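Local coordinates for protein putative glutathione S-transferase (Corynebacterium glutamicum, PDB 3M1G) that probably acts as a glutathione transferase, a member of the ECM4-like, omega-related branch of the family, at residues 77-82 with 159-164; 239-244 with 284-289; 201-206 with 217-222. All coordinates share one frame; numbering follows the deposited sequence.

Contact 1 of 3, residues 77-82 with 159-164; sequences VITRRL and IDFNLE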
# COMPACT_ATOMS: atom_id res chain seq x y z
N VAL A 77 -11.43 -14.59 -20.38
CA VAL A 77 -10.61 -15.80 -20.17
C VAL A 77 -11.21 -16.70 -19.09
O VAL A 77 -11.30 -17.93 -19.26
CB VAL A 77 -9.13 -15.46 -19.87
CG1 VAL A 77 -8.28 -16.74 -19.59
CG2 VAL A 77 -8.54 -14.69 -21.04
N ILE A 78 -11.67 -16.08 -18.01
CA ILE A 78 -12.27 -16.83 -16.90
C ILE A 78 -13.55 -17.54 -17.43
O ILE A 78 -13.78 -18.70 -17.15
CB ILE A 78 -12.68 -15.88 -15.74
CG1 ILE A 78 -11.44 -15.30 -15.01
CG2 ILE A 78 -13.55 -16.59 -14.77
CD1 ILE A 78 -11.75 -13.99 -14.14
N THR A 79 -14.37 -16.80 -18.18
CA THR A 79 -15.65 -17.33 -18.64
C THR A 79 -15.40 -18.48 -19.64
O THR A 79 -16.05 -19.53 -19.55
CB THR A 79 -16.49 -16.21 -19.25
OG1 THR A 79 -16.70 -15.19 -18.26
CG2 THR A 79 -17.85 -16.74 -19.74
N ARG A 80 -14.45 -18.29 -20.55
CA ARG A 80 -14.07 -19.33 -21.50
C ARG A 80 -13.66 -20.62 -20.80
O ARG A 80 -14.08 -21.73 -21.21
CB ARG A 80 -12.98 -18.84 -22.46
CG ARG A 80 -12.43 -19.86 -23.47
CD ARG A 80 -11.49 -19.20 -24.42
NE ARG A 80 -10.66 -20.13 -25.21
CZ ARG A 80 -9.48 -20.62 -24.84
NH1 ARG A 80 -8.93 -20.33 -23.66
NH2 ARG A 80 -8.82 -21.42 -25.66
N ARG A 81 -12.86 -20.49 -19.75
CA ARG A 81 -12.48 -21.66 -18.98
C ARG A 81 -13.66 -22.30 -18.20
O ARG A 81 -13.85 -23.52 -18.24
CB ARG A 81 -11.32 -21.33 -18.05
CG ARG A 81 -10.88 -22.50 -17.17
CD ARG A 81 -9.40 -22.51 -16.86
NE ARG A 81 -9.11 -23.63 -15.98
CZ ARG A 81 -9.07 -24.91 -16.37
NH1 ARG A 81 -9.25 -25.26 -17.66
NH2 ARG A 81 -8.82 -25.85 -15.48
N LEU A 82 -14.44 -21.49 -17.49
CA LEU A 82 -15.52 -22.02 -16.69
C LEU A 82 -16.50 -22.80 -17.55
O LEU A 82 -16.97 -23.86 -17.14
CB LEU A 82 -16.25 -20.90 -15.95
CG LEU A 82 -15.58 -20.31 -14.70
CD1 LEU A 82 -16.40 -19.12 -14.21
CD2 LEU A 82 -15.48 -21.39 -13.62
N ILE A 159 -21.53 -12.29 -21.95
CA ILE A 159 -22.95 -12.64 -21.95
C ILE A 159 -23.20 -13.64 -23.08
O ILE A 159 -23.84 -14.67 -22.89
CB ILE A 159 -23.86 -11.39 -22.11
CG1 ILE A 159 -23.74 -10.47 -20.90
CG2 ILE A 159 -25.30 -11.77 -22.26
CD1 ILE A 159 -23.92 -11.20 -19.55
N ASP A 160 -22.65 -13.36 -24.25
CA ASP A 160 -22.85 -14.26 -25.39
C ASP A 160 -22.16 -15.62 -25.21
O ASP A 160 -22.72 -16.65 -25.60
CB ASP A 160 -22.47 -13.58 -26.70
CG ASP A 160 -23.46 -12.45 -27.08
OD1 ASP A 160 -24.56 -12.33 -26.45
OD2 ASP A 160 -23.17 -11.72 -28.06
N PHE A 161 -20.98 -15.65 -24.59
CA PHE A 161 -20.37 -16.97 -24.24
C PHE A 161 -21.37 -17.83 -23.43
O PHE A 161 -21.48 -19.03 -23.66
CB PHE A 161 -19.06 -16.85 -23.43
CG PHE A 161 -17.83 -16.49 -24.20
CD1 PHE A 161 -17.79 -16.43 -25.60
CD2 PHE A 161 -16.67 -16.18 -23.49
CE1 PHE A 161 -16.63 -16.11 -26.26
CE2 PHE A 161 -15.51 -15.89 -24.13
CZ PHE A 161 -15.46 -15.85 -25.53
N ASN A 162 -22.04 -17.22 -22.45
CA ASN A 162 -23.03 -17.89 -21.63
C ASN A 162 -24.30 -18.30 -22.37
O ASN A 162 -24.77 -19.40 -22.17
CB ASN A 162 -23.42 -17.02 -20.43
CG ASN A 162 -22.36 -17.05 -19.33
OD1 ASN A 162 -22.15 -18.11 -18.71
ND2 ASN A 162 -21.64 -15.93 -19.14
N LEU A 163 -24.87 -17.41 -23.19
CA LEU A 163 -26.21 -17.66 -23.74
C LEU A 163 -26.17 -18.16 -25.17
O LEU A 163 -26.97 -18.97 -25.54
CB LEU A 163 -27.07 -16.40 -23.66
CG LEU A 163 -27.26 -15.76 -22.28
CD1 LEU A 163 -28.34 -14.64 -22.37
CD2 LEU A 163 -27.59 -16.82 -21.22
N GLU A 164 -25.24 -17.67 -25.99
CA GLU A 164 -25.26 -18.03 -27.44
C GLU A 164 -24.49 -19.31 -27.71
O GLU A 164 -24.81 -20.04 -28.66
CB GLU A 164 -24.66 -16.91 -28.27
CG GLU A 164 -25.42 -15.58 -28.18
CD GLU A 164 -26.90 -15.70 -28.52
OE1 GLU A 164 -27.29 -16.46 -29.46
OE2 GLU A 164 -27.67 -15.01 -27.82
O HOH W 1 -19.47 -15.09 -17.26

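Contact 2 of 3, residues 239-244 with 284-289; sequences DHITEA and FQTPGF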
# COMPACT_ATOMS: atom_id res chain seq x y z
N ASP A 239 -26.06 -17.41 -3.47
CA ASP A 239 -25.38 -18.64 -3.08
C ASP A 239 -24.31 -19.13 -4.06
O ASP A 239 -23.46 -19.90 -3.65
CB ASP A 239 -26.40 -19.77 -2.89
CG ASP A 239 -27.20 -19.64 -1.60
OD1 ASP A 239 -26.78 -18.86 -0.72
OD2 ASP A 239 -28.22 -20.33 -1.49
N HIS A 240 -24.42 -18.74 -5.33
CA HIS A 240 -23.52 -19.25 -6.37
C HIS A 240 -22.86 -18.14 -7.20
O HIS A 240 -23.40 -17.04 -7.32
CB HIS A 240 -24.25 -20.26 -7.30
CG HIS A 240 -24.96 -21.36 -6.54
ND1 HIS A 240 -24.31 -22.15 -5.62
CD2 HIS A 240 -26.25 -21.77 -6.55
CE1 HIS A 240 -25.17 -23.00 -5.09
NE2 HIS A 240 -26.37 -22.78 -5.62
N ILE A 241 -21.73 -18.47 -7.80
CA ILE A 241 -20.98 -17.57 -8.67
C ILE A 241 -21.81 -17.23 -9.92
O ILE A 241 -22.47 -18.10 -10.50
CB ILE A 241 -19.63 -18.17 -9.08
CG1 ILE A 241 -18.74 -18.28 -7.84
CG2 ILE A 241 -18.95 -17.34 -10.24
CD1 ILE A 241 -17.46 -19.10 -7.99
N THR A 242 -21.82 -15.94 -10.27
CA THR A 242 -22.45 -15.44 -11.49
C THR A 242 -21.51 -14.51 -12.26
O THR A 242 -20.41 -14.16 -11.81
CB THR A 242 -23.74 -14.64 -11.18
OG1 THR A 242 -23.42 -13.53 -10.31
CG2 THR A 242 -24.84 -15.54 -10.51
N GLU A 243 -21.95 -14.13 -13.46
CA GLU A 243 -21.31 -13.10 -14.25
C GLU A 243 -20.85 -11.87 -13.44
O GLU A 243 -19.80 -11.31 -13.75
CB GLU A 243 -22.30 -12.64 -15.34
CG GLU A 243 -21.90 -11.44 -16.19
CD GLU A 243 -20.97 -11.77 -17.38
OE1 GLU A 243 -20.78 -12.97 -17.69
OE2 GLU A 243 -20.46 -10.81 -18.03
N ALA A 244 -21.68 -11.40 -12.51
CA ALA A 244 -21.31 -10.28 -11.63
C ALA A 244 -19.97 -10.45 -10.91
O ALA A 244 -19.16 -9.53 -10.84
CB ALA A 244 -22.47 -9.98 -10.61
N PHE A 284 -10.61 -16.87 -5.94
CA PHE A 284 -9.27 -17.20 -6.41
C PHE A 284 -9.04 -18.70 -6.41
O PHE A 284 -8.48 -19.23 -7.35
CB PHE A 284 -8.17 -16.51 -5.57
CG PHE A 284 -6.78 -16.81 -6.04
CD1 PHE A 284 -6.10 -17.95 -5.60
CD2 PHE A 284 -6.15 -15.97 -6.97
CE1 PHE A 284 -4.81 -18.27 -6.09
CE2 PHE A 284 -4.86 -16.26 -7.44
CZ PHE A 284 -4.19 -17.41 -6.99
N GLN A 285 -9.50 -19.36 -5.37
CA GLN A 285 -9.30 -20.80 -5.18
C GLN A 285 -10.24 -21.65 -6.03
O GLN A 285 -10.15 -22.86 -6.01
CB GLN A 285 -9.43 -21.17 -3.71
CG GLN A 285 -8.38 -20.44 -2.84
CD GLN A 285 -8.61 -20.52 -1.36
OE1 GLN A 285 -9.44 -21.30 -0.88
NE2 GLN A 285 -7.87 -19.70 -0.60
N THR A 286 -11.09 -21.02 -6.84
CA THR A 286 -12.04 -21.72 -7.72
C THR A 286 -11.43 -21.86 -9.12
O THR A 286 -10.80 -20.92 -9.63
CB THR A 286 -13.37 -20.94 -7.79
OG1 THR A 286 -13.89 -20.77 -6.46
CG2 THR A 286 -14.42 -21.64 -8.70
N PRO A 287 -11.63 -23.01 -9.77
CA PRO A 287 -11.18 -23.16 -11.15
C PRO A 287 -11.64 -22.04 -12.05
O PRO A 287 -12.75 -21.54 -11.89
CB PRO A 287 -11.82 -24.50 -11.58
CG PRO A 287 -11.85 -25.28 -10.34
CD PRO A 287 -12.21 -24.27 -9.25
N GLY A 288 -10.78 -21.63 -12.98
CA GLY A 288 -11.07 -20.53 -13.88
C GLY A 288 -10.53 -19.18 -13.41
O GLY A 288 -10.23 -18.30 -14.22
N PHE A 289 -10.39 -19.03 -12.10
CA PHE A 289 -10.05 -17.74 -11.49
C PHE A 289 -8.51 -17.68 -11.24
O PHE A 289 -7.76 -17.11 -12.05
CB PHE A 289 -10.89 -17.54 -10.21
CG PHE A 289 -12.36 -17.27 -10.47
CD1 PHE A 289 -13.26 -18.31 -10.61
CD2 PHE A 289 -12.84 -15.97 -10.55
CE1 PHE A 289 -14.61 -18.07 -10.83
CE2 PHE A 289 -14.22 -15.71 -10.77
CZ PHE A 289 -15.10 -16.78 -10.93

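Contact 3 of 3, residues 201-206 with 217-222; sequences YRTGFA and KRLWVA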
# COMPACT_ATOMS: atom_id res chain seq x y z
N TYR A 201 -9.08 3.22 -12.23
CA TYR A 201 -8.41 3.94 -13.32
C TYR A 201 -8.61 5.45 -13.21
O TYR A 201 -7.66 6.22 -13.37
CB TYR A 201 -8.88 3.42 -14.72
CG TYR A 201 -8.31 2.07 -15.01
CD1 TYR A 201 -7.05 1.93 -15.53
CD2 TYR A 201 -9.02 0.91 -14.70
CE1 TYR A 201 -6.49 0.69 -15.75
CE2 TYR A 201 -8.46 -0.32 -14.90
CZ TYR A 201 -7.19 -0.42 -15.41
OH TYR A 201 -6.64 -1.65 -15.62
N ARG A 202 -9.82 5.88 -12.88
CA ARG A 202 -10.10 7.30 -12.67
C ARG A 202 -9.27 7.87 -11.48
O ARG A 202 -8.85 9.04 -11.49
CB ARG A 202 -11.60 7.47 -12.44
CG ARG A 202 -12.19 8.88 -12.72
CD ARG A 202 -13.73 8.80 -13.10
NE ARG A 202 -14.34 8.06 -12.01
CZ ARG A 202 -15.11 6.98 -12.12
NH1 ARG A 202 -15.57 6.53 -13.29
NH2 ARG A 202 -15.48 6.38 -11.00
N THR A 203 -9.03 7.02 -10.47
CA THR A 203 -8.22 7.39 -9.31
C THR A 203 -6.76 7.45 -9.69
O THR A 203 -6.11 8.43 -9.42
CB THR A 203 -8.43 6.45 -8.10
OG1 THR A 203 -9.82 6.41 -7.77
CG2 THR A 203 -7.66 6.94 -6.86
N GLY A 204 -6.27 6.43 -10.39
CA GLY A 204 -4.88 6.33 -10.75
C GLY A 204 -4.40 7.31 -11.81
O GLY A 204 -3.27 7.80 -11.72
N PHE A 205 -5.25 7.57 -12.83
CA PHE A 205 -4.89 8.47 -13.91
C PHE A 205 -5.38 9.90 -13.71
O PHE A 205 -5.32 10.68 -14.63
CB PHE A 205 -5.39 7.92 -15.26
CG PHE A 205 -4.64 6.70 -15.72
CD1 PHE A 205 -3.27 6.73 -15.87
CD2 PHE A 205 -5.29 5.55 -16.05
CE1 PHE A 205 -2.57 5.61 -16.28
CE2 PHE A 205 -4.59 4.44 -16.50
CZ PHE A 205 -3.22 4.47 -16.58
N ALA A 206 -5.84 10.23 -12.51
CA ALA A 206 -6.33 11.57 -12.23
C ALA A 206 -5.26 12.58 -12.62
O ALA A 206 -4.08 12.38 -12.34
CB ALA A 206 -6.69 11.73 -10.78
N LYS A 217 -12.95 9.01 -3.36
CA LYS A 217 -14.12 9.00 -2.54
C LYS A 217 -15.16 8.07 -3.16
O LYS A 217 -15.72 7.25 -2.47
CB LYS A 217 -14.70 10.40 -2.43
CG LYS A 217 -15.73 10.58 -1.32
CD LYS A 217 -16.42 11.95 -1.47
CE LYS A 217 -17.32 12.29 -0.30
NZ LYS A 217 -18.23 13.47 -0.65
N ARG A 218 -15.40 8.21 -4.46
CA ARG A 218 -16.35 7.33 -5.15
C ARG A 218 -15.98 5.86 -5.04
O ARG A 218 -16.83 5.00 -4.79
CB ARG A 218 -16.51 7.74 -6.62
CG ARG A 218 -17.41 8.98 -6.81
CD ARG A 218 -17.41 9.47 -8.25
NE ARG A 218 -17.97 8.48 -9.20
CZ ARG A 218 -18.03 8.67 -10.52
NH1 ARG A 218 -17.52 9.76 -11.07
NH2 ARG A 218 -18.55 7.76 -11.30
N LEU A 219 -14.70 5.55 -5.22
CA LEU A 219 -14.26 4.16 -5.17
C LEU A 219 -14.59 3.55 -3.80
O LEU A 219 -15.09 2.42 -3.70
CB LEU A 219 -12.75 4.07 -5.45
CG LEU A 219 -12.06 2.74 -5.23
CD1 LEU A 219 -12.57 1.67 -6.20
CD2 LEU A 219 -10.51 2.89 -5.35
N TRP A 220 -14.31 4.29 -2.74
CA TRP A 220 -14.47 3.74 -1.40
C TRP A 220 -15.91 3.66 -0.90
O TRP A 220 -16.23 2.78 -0.10
CB TRP A 220 -13.49 4.43 -0.40
CG TRP A 220 -12.12 3.85 -0.65
CD1 TRP A 220 -11.09 4.43 -1.35
CD2 TRP A 220 -11.67 2.56 -0.28
NE1 TRP A 220 -10.04 3.55 -1.45
CE2 TRP A 220 -10.37 2.40 -0.81
CE3 TRP A 220 -12.23 1.51 0.46
CZ2 TRP A 220 -9.62 1.26 -0.60
CZ3 TRP A 220 -11.49 0.36 0.65
CH2 TRP A 220 -10.21 0.24 0.12
N VAL A 221 -16.77 4.58 -1.35
CA VAL A 221 -18.21 4.46 -1.11
C VAL A 221 -18.68 3.11 -1.72
O VAL A 221 -19.41 2.35 -1.07
CB VAL A 221 -19.02 5.63 -1.76
CG1 VAL A 221 -20.49 5.27 -1.88
CG2 VAL A 221 -18.87 6.97 -0.94
N ALA A 222 -18.21 2.79 -2.93
CA ALA A 222 -18.64 1.55 -3.57
C ALA A 222 -18.01 0.31 -2.91
O ALA A 222 -18.70 -0.70 -2.72
CB ALA A 222 -18.35 1.57 -5.08

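Contact 1 of 3, residues 77-82 with 159-164
The F161 ring meets the methyl of T79 at its edge: CG2 lies close to the ring plane, 4.0 Å from CD2, while CB of R80 comes in at a slant to CE2 at 4.2 Å. Elsewhere round the ring, W165 makes an edge-to-face pair with it, and L83 and I89 also touch F161. The amide of N162 reaches the same methyl with its nitrogen, ND2 to T79 CG2 being 3.9 Å, and the two side chains cross nearly at a right angle. T79 therefore fills the seam between F161 and N162. Its CG2 is anti to the backbone N, which aims the methyl at the neighbouring helix and places OG1 beside the backbone N (chi1 -59°). That hydroxyl bonds to the carbonyl of R75, one turn earlier, and accepts a hydrogen bond from a water, 2.9 Å from OG1 to the water oxygen. The water in turn accepts from N162 ND2 at 3.0 Å, forming a bridge between the segments. The axes of the two helical segments are almost parallel, 9° apart and 10.0 Å at closest approach. Helices 71-83 and 154-163 are the pair that pack side by side on one face of the sheet in the thioredoxin-like domain of glutathione transferases. Helix 243-253 of the helical domain lies against this seam, I246 touching T79 and E243 touching N162. R80 touches with CB, while its guanidinium runs away to a salt bridge with E352 and its NE bonds to I89 O. Direct contact between the segments is thus mostly apolar, and the polar link passes through one water, which joins hydroxyl and amide across the groove without their touching.

Contact 2 of 3, residues 239-244 with 284-289
I241 sets CG1 beside its backbone N (chi1 -67°) and extended at chi2 (169°), which sends CD1 chiefly to T286, while CG2, anti to the N, meets F289. T286 turns its own methyl to meet this branch, CG2 likewise being anti to its backbone N. The setting is the approach to helix 243-253 in the all-helical C-terminal domain of the transferase fold. T242 takes the N-cap position, and the carboxylate of D245 bonds back to its backbone N, one half of the capping box well known at this helix in the family. I241, just ahead of the cap, faces the loop after helix 274-284. Its CD1 and T286 CG2 meet tip to tip at 4.0 Å, and its CG2 touches F289 CZ, also at 4.0 Å, at the edge of the ring near its plane. CD1 lies 4.2 Å from F289 CE1, so the isoleucine spans one end of the phenyl. I246 of the helix touches F289 as well, and P337 and F338 close in on I241 and T286 respectively. T286 directs its hydroxyl to D282 O, leaving the methyl for this wholly apolar contact. The loop turns tightly at P287 and G288, a type II beta turn with G288 at phi 95°, closed by F289 N bonding to T286 O at 3.1 Å.

Contact 3 of 3, residues 201-206 with 217-222
R202 and R218 lay their guanidinium groups flat on one another, planes 10° apart and centres 3.7 Å apart, although the two side chains arrive at about a right angle. The pair bridges helix 199-204 and the long helix 209-229 in the all-helical C-terminal domain of the glutathione transferase fold. The stack is offset: each NH2 sits over one face of the other group, toward its rim, and R202 NH2 and R218 NH2 are 3.4 Å apart. Displaced a little further along the stack, R202 NE lies 3.7 Å from R218 NH1. Both chains bend at chi3, 54° in R202 and 63° in R218, and these bends help turn the flat ends face to face at the partly exposed margin of the helix pair. The closeness of two like charges is probably unfavourable in itself, but helix 182-197 supplies compensation: E195 makes a salt bridge to R218 NE, and the carbonyl of T194 takes a hydrogen bond from R202 NH2. The neighbouring carboxylate probably offsets much of the repulsion, while the stack keeps the edges of the planes available for such bonds. R202 NE, buried by the contact, has no polar partner in the model. Further along the interface T203 and L219 pack loosely, at the closest approach of the two backbones. T203 turns its hydroxyl to G199 O. Y201, on the same short helix, is predicted to be the proton donor or acceptor of the active site, and its OH bonds to the OH of Y302, a residue predicted to lower the pKa of the predicted nucleophilic cysteine, C70. The contact joins the helix carrying Y201 to helix 209-229. Beside the stack, T203 OG1 lies 4.3 Å from L219 CD2.

Along the chain contact 1 closes first, then contact 3, and contact 2 opens last. Contact 1 belongs mainly to the thioredoxin-like part, contacts 2 and 3 to the helical C-terminal region. Contacts 1 and 2 have centres about 12 Å apart and touch, I78 and L82 packing on the loop at P287-G288 while I159 and N162 meet E243; together they lie along the junction between the two parts. Contact 3 stands apart, its centre about 28 Å from contact 1, on the opposite side of the chain's centre, and about 25 Å from contact 2. Helix 209-229, in contact 3, is followed by helix 243-253, whose start lies in contact 2; contact 3 alone includes Y201, predicted to be catalytic.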